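Local coordinates for protease LasA (Pseudomonas aeruginosa, PDB 3IT5), which cleaves the pentaglycine cross-links of staphylococcal peptidoglycan as a secreted zinc metalloendopeptidase and takes part in the degradation of host elastin, at residues V61-Q66 against L110-S115; I85-G90 against T97-Y102. All blocks are in the same frame, centred on the assembly; numbering follows the deposited sequence.

Contact 1. Residues V61-Q66 against L110-S115; sequences VLSRCQ and LCEGGS
A disulfide between Cys65 and Cys111 ties a tight beta hairpin to the loop that follows helix 106-109, at the surface near the active site of this M23 peptidase. Cys65 SG and Cys111 SG are bonded at 2.0 Å with a C-S-S-C torsion of -80°. Cys65 sits in the type I turn from Ser63 to Gln66, Cys111 in a second type I turn from Leu110 to Gly113, so the bridge joins one turn to the other. Beside it lies a polar contact: Ser63 OG donates to Glu112 OE2, a very short bond at 2.5 Å. With chi1 at 72°, Ser63 OG stands between its own backbone N and carbonyl carbon, where it also accepts from Cys65 N at 3.3 Å, an ST turn. Cys111 SG lies 3.1 Å from Ser63 OG. Gln66 crosses Glu112 at about a right angle, its amide plane 86° from the carboxylate and Gln66 NE2 3.0 Å from Glu112 OE2; Gln66 OE1 accepts from Asn78 ND2. Leu62 and Ser63 facing Gln66 form a classic beta bulge where strands 57-63 and 66-70 meet. Strand 75-83 lies alongside, with Tyr80 against Cys65 and Gln66 and its hydroxyl hydrogen-bonded to Gly113 O.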
ATOM      1  N   VAL A  61       1.174 -16.154   0.095  1.00  7.24           N
ATOM      2  CA  VAL A  61      -0.148 -16.028  -0.514  1.00  7.40           C
ATOM      3  C   VAL A  61      -1.180 -16.606   0.457  1.00  7.64           C
ATOM      4  O   VAL A  61      -1.372 -17.828   0.541  1.00  7.61           O
ATOM      5  CB  VAL A  61      -0.234 -16.682  -1.920  1.00  7.53           C
ATOM      6  CG1 VAL A  61      -1.626 -16.486  -2.531  1.00  7.23           C
ATOM      7  CG2 VAL A  61       0.823 -16.093  -2.850  1.00  7.24           C
ATOM      8  N   LEU A  62      -1.817 -15.708   1.203  1.00  7.88           N
ATOM      9  CA  LEU A  62      -2.806 -16.070   2.224  1.00  8.15           C
ATOM     10  C   LEU A  62      -4.126 -16.531   1.609  1.00  7.99           C
ATOM     11  O   LEU A  62      -4.835 -17.352   2.190  1.00  7.77           O
ATOM     12  CB  LEU A  62      -3.037 -14.892   3.183  1.00  8.22           C
ATOM     13  CG  LEU A  62      -1.933 -14.657   4.222  1.00  8.64           C
ATOM     14  CD1 LEU A  62      -1.688 -13.175   4.475  1.00  8.85           C
ATOM     15  CD2 LEU A  62      -2.249 -15.384   5.520  1.00  9.50           C
ATOM     16  N   SER A  63      -4.441 -15.997   0.430  1.00  8.09           N
ATOM     17  CA  SER A  63      -5.658 -16.330  -0.302  1.00  7.95           C
ATOM     18  C   SER A  63      -5.577 -15.727  -1.704  1.00  7.89           C
ATOM     19  O   SER A  63      -4.633 -14.992  -2.008  1.00  7.74           O
ATOM     20  CB  SER A  63      -6.891 -15.788   0.427  1.00  8.08           C
ATOM     21  OG  SER A  63      -6.965 -14.377   0.318  1.00  8.38           O
ATOM     22  N   ARG A  64      -6.572 -16.017  -2.541  1.00  7.76           N
ATOM     23  CA  ARG A  64      -6.651 -15.459  -3.904  1.00  7.61           C
ATOM     24  C   ARG A  64      -6.660 -13.923  -3.944  1.00  7.40           C
ATOM     25  O   ARG A  64      -6.418 -13.319  -4.994  1.00  7.38           O
ATOM     26  CB  ARG A  64      -7.881 -16.018  -4.646  1.00  7.91           C
ATOM     27  CG  ARG A  64      -9.245 -15.580  -4.098  1.00  8.16           C
ATOM     28  CD  ARG A  64     -10.394 -16.392  -4.704  1.00  9.01           C
ATOM     29  NE  ARG A  64     -10.697 -15.982  -6.076  1.00  9.25           N
ATOM     30  CZ  ARG A  64     -11.746 -15.250  -6.440  1.00  9.06           C
ATOM     31  NH1 ARG A  64     -12.636 -14.848  -5.542  1.00  7.85           N
ATOM     32  NH2 ARG A  64     -11.914 -14.928  -7.715  1.00  9.68           N
ATOM     33  N   CYS A  65      -6.934 -13.302  -2.797  1.00  7.16           N
ATOM     34  CA  CYS A  65      -7.082 -11.853  -2.724  1.00  6.85           C
ATOM     35  C   CYS A  65      -6.204 -11.161  -1.670  1.00  6.60           C
ATOM     36  O   CYS A  65      -6.396  -9.975  -1.379  1.00  6.12           O
ATOM     37  CB  CYS A  65      -8.559 -11.498  -2.519  1.00  7.02           C
ATOM     38  SG  CYS A  65      -9.172 -11.591  -0.830  1.00  7.42           S
ATOM     39  N   GLN A  66      -5.237 -11.890  -1.111  1.00  6.06           N
ATOM     40  CA  GLN A  66      -4.350 -11.315  -0.090  1.00  6.00           C
ATOM     41  C   GLN A  66      -2.934 -11.881  -0.120  1.00  5.99           C
ATOM     42  O   GLN A  66      -2.742 -13.096  -0.251  1.00  5.91           O
ATOM     43  CB  GLN A  66      -4.943 -11.461   1.316  1.00  5.78           C
ATOM     44  CG  GLN A  66      -4.360 -10.468   2.323  1.00  5.50           C
ATOM     45  CD  GLN A  66      -4.989 -10.538   3.703  1.00  5.35           C
ATOM     46  OE1 GLN A  66      -5.164  -9.509   4.361  1.00  5.53           O
ATOM     47  NE2 GLN A  66      -5.312 -11.745   4.159  1.00  3.97           N
ATOM     48  N   LEU A 110     -13.353  -9.011  -1.884  1.00  5.58           N
ATOM     49  CA  LEU A 110     -13.694  -9.319  -0.505  1.00  5.99           C
ATOM     50  C   LEU A 110     -13.732 -10.828  -0.266  1.00  6.16           C
ATOM     51  O   LEU A 110     -14.654 -11.335   0.364  1.00  6.28           O
ATOM     52  CB  LEU A 110     -15.029  -8.652  -0.122  1.00  5.70           C
ATOM     53  CG  LEU A 110     -15.137  -7.132  -0.312  1.00  5.49           C
ATOM     54  CD1 LEU A 110     -16.571  -6.685  -0.188  1.00  5.25           C
ATOM     55  CD2 LEU A 110     -14.247  -6.350   0.665  1.00  5.67           C
ATOM     56  N   CYS A 111     -12.714 -11.536  -0.759  1.00  6.94           N
ATOM     57  CA  CYS A 111     -12.602 -12.991  -0.556  1.00  7.50           C
ATOM     58  C   CYS A 111     -12.470 -13.371   0.925  1.00  7.25           C
ATOM     59  O   CYS A 111     -12.868 -14.469   1.340  1.00  6.95           O
ATOM     60  CB  CYS A 111     -11.434 -13.572  -1.372  1.00  7.70           C
ATOM     61  SG  CYS A 111      -9.789 -13.516  -0.594  1.00  9.97           S
ATOM     62  N   GLU A 112     -11.913 -12.457   1.716  1.00  7.15           N
ATOM     63  CA  GLU A 112     -11.730 -12.697   3.146  1.00  7.17           C
ATOM     64  C   GLU A 112     -12.574 -11.749   3.995  1.00  6.91           C
ATOM     65  O   GLU A 112     -12.216 -11.434   5.127  1.00  6.57           O
ATOM     66  CB  GLU A 112     -10.243 -12.634   3.523  1.00  7.51           C
ATOM     67  CG  GLU A 112      -9.458 -13.861   3.072  1.00  7.69           C
ATOM     68  CD  GLU A 112      -7.989 -13.787   3.425  1.00  8.11           C
ATOM     69  OE1 GLU A 112      -7.621 -14.152   4.565  1.00  8.87           O
ATOM     70  OE2 GLU A 112      -7.198 -13.382   2.555  1.00  7.51           O
ATOM     71  N   GLY A 113     -13.705 -11.316   3.432  1.00  6.77           N
ATOM     72  CA  GLY A 113     -14.651 -10.436   4.118  1.00  6.71           C
ATOM     73  C   GLY A 113     -14.355  -8.955   3.947  1.00  6.76           C
ATOM     74  O   GLY A 113     -13.490  -8.568   3.154  1.00  7.05           O
ATOM     75  N   GLY A 114     -15.077  -8.133   4.706  1.00  6.55           N
ATOM     76  CA  GLY A 114     -14.877  -6.687   4.725  1.00  6.48           C
ATOM     77  C   GLY A 114     -15.906  -5.948   3.888  1.00  6.23           C
ATOM     78  O   GLY A 114     -16.973  -6.491   3.574  1.00  6.43           O
ATOM     79  N   SER A 115     -15.579  -4.698   3.567  1.00  5.91           N
ATOM     80  CA  SER A 115     -16.382  -3.875   2.667  0.50  5.86           C
ATOM     81  C   SER A 115     -15.455  -3.105   1.736  1.00  5.73           C
ATOM     82  O   SER A 115     -14.251  -3.047   1.967  1.00  5.67           O
ATOM     83  CB  SER A 115     -17.275  -2.909   3.448  0.50  5.89           C
ATOM     84  OG  SER A 115     -18.561  -3.461   3.665  0.50  6.14           O
TER

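Contact 2. Residues I85-G90 against T97-Y102; sequences IQVSNG and TKLGVY
Gln86 reaches strand 98-102 through both its backbone and its side chain. Gln86 N donates to Leu99 O at 3.0 Å, a nearly straight bond (168° at the hydrogen) whose donor stands above the carbonyl plane, 44° out of it. Leu99 O also takes a CA-H...O contact from Ile85 CA at 3.4 Å. On the amide side, Gln86 NE2 gives a weak, bent bond to Lys98 O, 3.1 Å long. A water spans the same two atoms, accepting from Gln86 NE2 at 2.7 Å and donating to Lys98 O, which closes a small ring of bonds.

Van der Waals contacts fill in around these. The Gln86 side chain crosses the extended Lys98 chain at about a right angle, Gln86 NE2 3.4 Å from Lys98 CB and OE1 near CE; beyond these methylenes Lys98 NZ bonds to Ser50 OG. The apolar contact is Val87 CG2 on Leu99 CD2 at 4.1 Å, and Leu99 continues onto Val67, Val69 and Tyr79.

The chains come closest at Ile85 CA and Gly100 CA, 4.5 Å apart; Gly100 has a backbone conformation that calls for glycine. Leu99 and Gly100 both face Val51, a classic beta bulge in the antiparallel sheet of the M23 peptidase fold.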
ATOM      1  N   ILE A  85      -3.117 -13.248  -8.556  1.00  5.80           N
ATOM      2  CA  ILE A  85      -1.838 -13.368  -7.860  1.00  6.08           C
ATOM      3  C   ILE A  85      -0.849 -14.201  -8.670  1.00  6.07           C
ATOM      4  O   ILE A  85      -1.136 -15.337  -9.058  1.00  6.30           O
ATOM      5  CB  ILE A  85      -2.007 -13.923  -6.422  1.00  5.97           C
ATOM      6  CG1 ILE A  85      -2.961 -13.021  -5.625  1.00  6.15           C
ATOM      7  CG2 ILE A  85      -0.643 -14.037  -5.727  1.00  5.79           C
ATOM      8  CD1 ILE A  85      -3.120 -13.394  -4.152  1.00  6.19           C
ATOM      9  N   GLN A  86       0.305 -13.605  -8.947  1.00  6.04           N
ATOM     10  CA  GLN A  86       1.306 -14.237  -9.789  1.00  5.91           C
ATOM     11  C   GLN A  86       2.608 -14.548  -9.041  1.00  5.99           C
ATOM     12  O   GLN A  86       3.667 -14.709  -9.652  1.00  6.04           O
ATOM     13  CB  GLN A  86       1.558 -13.400 -11.046  1.00  5.88           C
ATOM     14  CG  GLN A  86       2.088 -12.003 -10.803  1.00  5.72           C
ATOM     15  CD  GLN A  86       2.569 -11.348 -12.082  1.00  5.71           C
ATOM     16  OE1 GLN A  86       1.829 -11.258 -13.062  1.00  4.93           O
ATOM     17  NE2 GLN A  86       3.813 -10.881 -12.077  1.00  5.96           N
ATOM     18  N   VAL A  87       2.512 -14.635  -7.718  1.00  5.99           N
ATOM     19  CA  VAL A  87       3.640 -15.059  -6.881  1.00  6.13           C
ATOM     20  C   VAL A  87       3.219 -16.245  -6.004  1.00  6.33           C
ATOM     21  O   VAL A  87       2.020 -16.520  -5.865  1.00  6.41           O
ATOM     22  CB  VAL A  87       4.224 -13.894  -6.030  1.00  5.86           C
ATOM     23  CG1 VAL A  87       5.090 -12.972  -6.898  1.00  5.90           C
ATOM     24  CG2 VAL A  87       3.124 -13.112  -5.324  1.00  5.35           C
ATOM     25  N   SER A  88       4.197 -16.943  -5.431  1.00  6.42           N
ATOM     26  CA  SER A  88       3.939 -18.166  -4.661  1.00  6.57           C
ATOM     27  C   SER A  88       4.443 -18.089  -3.223  1.00  6.56           C
ATOM     28  O   SER A  88       5.241 -17.216  -2.880  1.00  6.34           O
ATOM     29  CB  SER A  88       4.584 -19.377  -5.351  1.00  6.71           C
ATOM     30  OG  SER A  88       4.179 -19.474  -6.704  1.00  6.80           O
ATOM     31  N   ASN A  89       3.966 -19.017  -2.393  1.00  6.56           N
ATOM     32  CA  ASN A  89       4.452 -19.187  -1.030  1.00  6.63           C
ATOM     33  C   ASN A  89       5.946 -19.483  -1.021  1.00  6.73           C
ATOM     34  O   ASN A  89       6.406 -20.389  -1.713  1.00  6.70           O
ATOM     35  CB  ASN A  89       3.699 -20.321  -0.325  1.00  6.64           C
ATOM     36  CG  ASN A  89       2.279 -19.937   0.057  1.00  7.22           C
ATOM     37  OD1 ASN A  89       2.022 -18.819   0.517  1.00  6.76           O
ATOM     38  ND2 ASN A  89       1.347 -20.868  -0.126  1.00  6.75           N
ATOM     39  N   GLY A  90       6.697 -18.705  -0.245  1.00  6.68           N
ATOM     40  CA  GLY A  90       8.139 -18.898  -0.123  1.00  6.58           C
ATOM     41  C   GLY A  90       8.954 -18.170  -1.180  1.00  6.45           C
ATOM     42  O   GLY A  90      10.186 -18.186  -1.135  1.00  6.54           O
ATOM     43  N   THR A  97       8.509  -6.038  -7.742  1.00  5.69           N
ATOM     44  CA  THR A  97       8.099  -7.332  -8.294  1.00  5.67           C
ATOM     45  C   THR A  97       6.576  -7.381  -8.343  1.00  5.63           C
ATOM     46  O   THR A  97       5.919  -7.284  -7.308  1.00  5.67           O
ATOM     47  CB  THR A  97       8.633  -8.534  -7.469  1.00  5.83           C
ATOM     48  OG1 THR A  97      10.065  -8.568  -7.523  1.00  5.70           O
ATOM     49  CG2 THR A  97       8.087  -9.853  -8.028  1.00  6.02           C
ATOM     50  N   LYS A  98       6.016  -7.536  -9.541  1.00  5.49           N
ATOM     51  CA  LYS A  98       4.563  -7.564  -9.692  1.00  5.25           C
ATOM     52  C   LYS A  98       3.946  -8.740  -8.939  1.00  4.92           C
ATOM     53  O   LYS A  98       4.268  -9.896  -9.204  1.00  4.91           O
ATOM     54  CB  LYS A  98       4.158  -7.579 -11.171  1.00  5.09           C
ATOM     55  CG  LYS A  98       2.655  -7.676 -11.406  1.00  4.79           C
ATOM     56  CD  LYS A  98       2.302  -7.388 -12.863  1.00  4.28           C
ATOM     57  CE  LYS A  98       0.828  -7.675 -13.156  1.00  3.64           C
ATOM     58  NZ  LYS A  98       0.450  -7.181 -14.518  1.00  3.66           N
ATOM     59  N   LEU A  99       3.059  -8.424  -7.999  1.00  4.87           N
ATOM     60  CA  LEU A  99       2.377  -9.432  -7.181  1.00  4.39           C
ATOM     61  C   LEU A  99       1.059  -9.869  -7.808  1.00  4.37           C
ATOM     62  O   LEU A  99       0.556 -10.961  -7.522  1.00  4.23           O
ATOM     63  CB  LEU A  99       2.117  -8.883  -5.775  1.00  4.34           C
ATOM     64  CG  LEU A  99       3.303  -8.298  -4.997  1.00  4.23           C
ATOM     65  CD1 LEU A  99       2.867  -7.874  -3.595  1.00  3.92           C
ATOM     66  CD2 LEU A  99       4.454  -9.294  -4.919  1.00  4.11           C
ATOM     67  N   GLY A 100       0.498  -8.997  -8.647  1.00  4.09           N
ATOM     68  CA  GLY A 100      -0.770  -9.250  -9.317  1.00  3.79           C
ATOM     69  C   GLY A 100      -1.446  -7.952  -9.722  1.00  4.14           C
ATOM     70  O   GLY A 100      -0.804  -7.034 -10.248  1.00  3.81           O
ATOM     71  N   VAL A 101      -2.749  -7.880  -9.476  1.00  3.93           N
ATOM     72  CA  VAL A 101      -3.524  -6.665  -9.720  1.00  4.23           C
ATOM     73  C   VAL A 101      -4.441  -6.436  -8.534  1.00  4.31           C
ATOM     74  O   VAL A 101      -4.673  -7.362  -7.749  1.00  4.45           O
ATOM     75  CB  VAL A 101      -4.377  -6.764 -11.019  1.00  4.28           C
ATOM     76  CG1 VAL A 101      -3.492  -6.699 -12.265  1.00  4.11           C
ATOM     77  CG2 VAL A 101      -5.222  -8.043 -11.028  1.00  4.32           C
ATOM     78  N   TYR A 102      -4.950  -5.215  -8.377  1.00  4.39           N
ATOM     79  CA  TYR A 102      -6.063  -5.028  -7.454  1.00  4.35           C
ATOM     80  C   TYR A 102      -7.354  -5.456  -8.143  1.00  4.34           C
ATOM     81  O   TYR A 102      -7.456  -5.406  -9.370  1.00  4.28           O
ATOM     82  CB  TYR A 102      -6.124  -3.617  -6.843  1.00  4.44           C
ATOM     83  CG  TYR A 102      -6.278  -2.444  -7.791  1.00  4.42           C
ATOM     84  CD1 TYR A 102      -7.532  -2.066  -8.271  1.00  4.65           C
ATOM     85  CD2 TYR A 102      -5.175  -1.673  -8.157  1.00  4.34           C
ATOM     86  CE1 TYR A 102      -7.679  -0.973  -9.124  1.00  4.75           C
ATOM     87  CE2 TYR A 102      -5.311  -0.574  -9.006  1.00  4.68           C
ATOM     88  CZ  TYR A 102      -6.562  -0.232  -9.485  1.00  5.02           C
ATOM     89  OH  TYR A 102      -6.698   0.849 -10.323  1.00  5.07           O
TER
HETATM   90  O   HOH W   1       6.012 -11.275 -10.604  1.00  2.00           O

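The two contacts have centres about 14 Å apart, and both reach the large antiparallel sheet of the M23 fold. Along the chain the order is 61-66, 85-90, 97-102, 110-115, so contact 2 falls wholly within the span whose ends contact 1 brings together. They also touch directly: Asn89 OD1 is 2.8 Å from Val61 N, a probable hydrogen bond, and Ile85 CD1 packs against Ser63 O at 3.1 Å. Strand 75-83, which carries His81, the inferred proton donor or acceptor, pairs with both 66-70 and 98-102. Contact 1 is nearer the catalytic centre, with the Gln66 side chain about 10 Å from the zinc ion, while contact 2 joins the loop after that strand to the sheet.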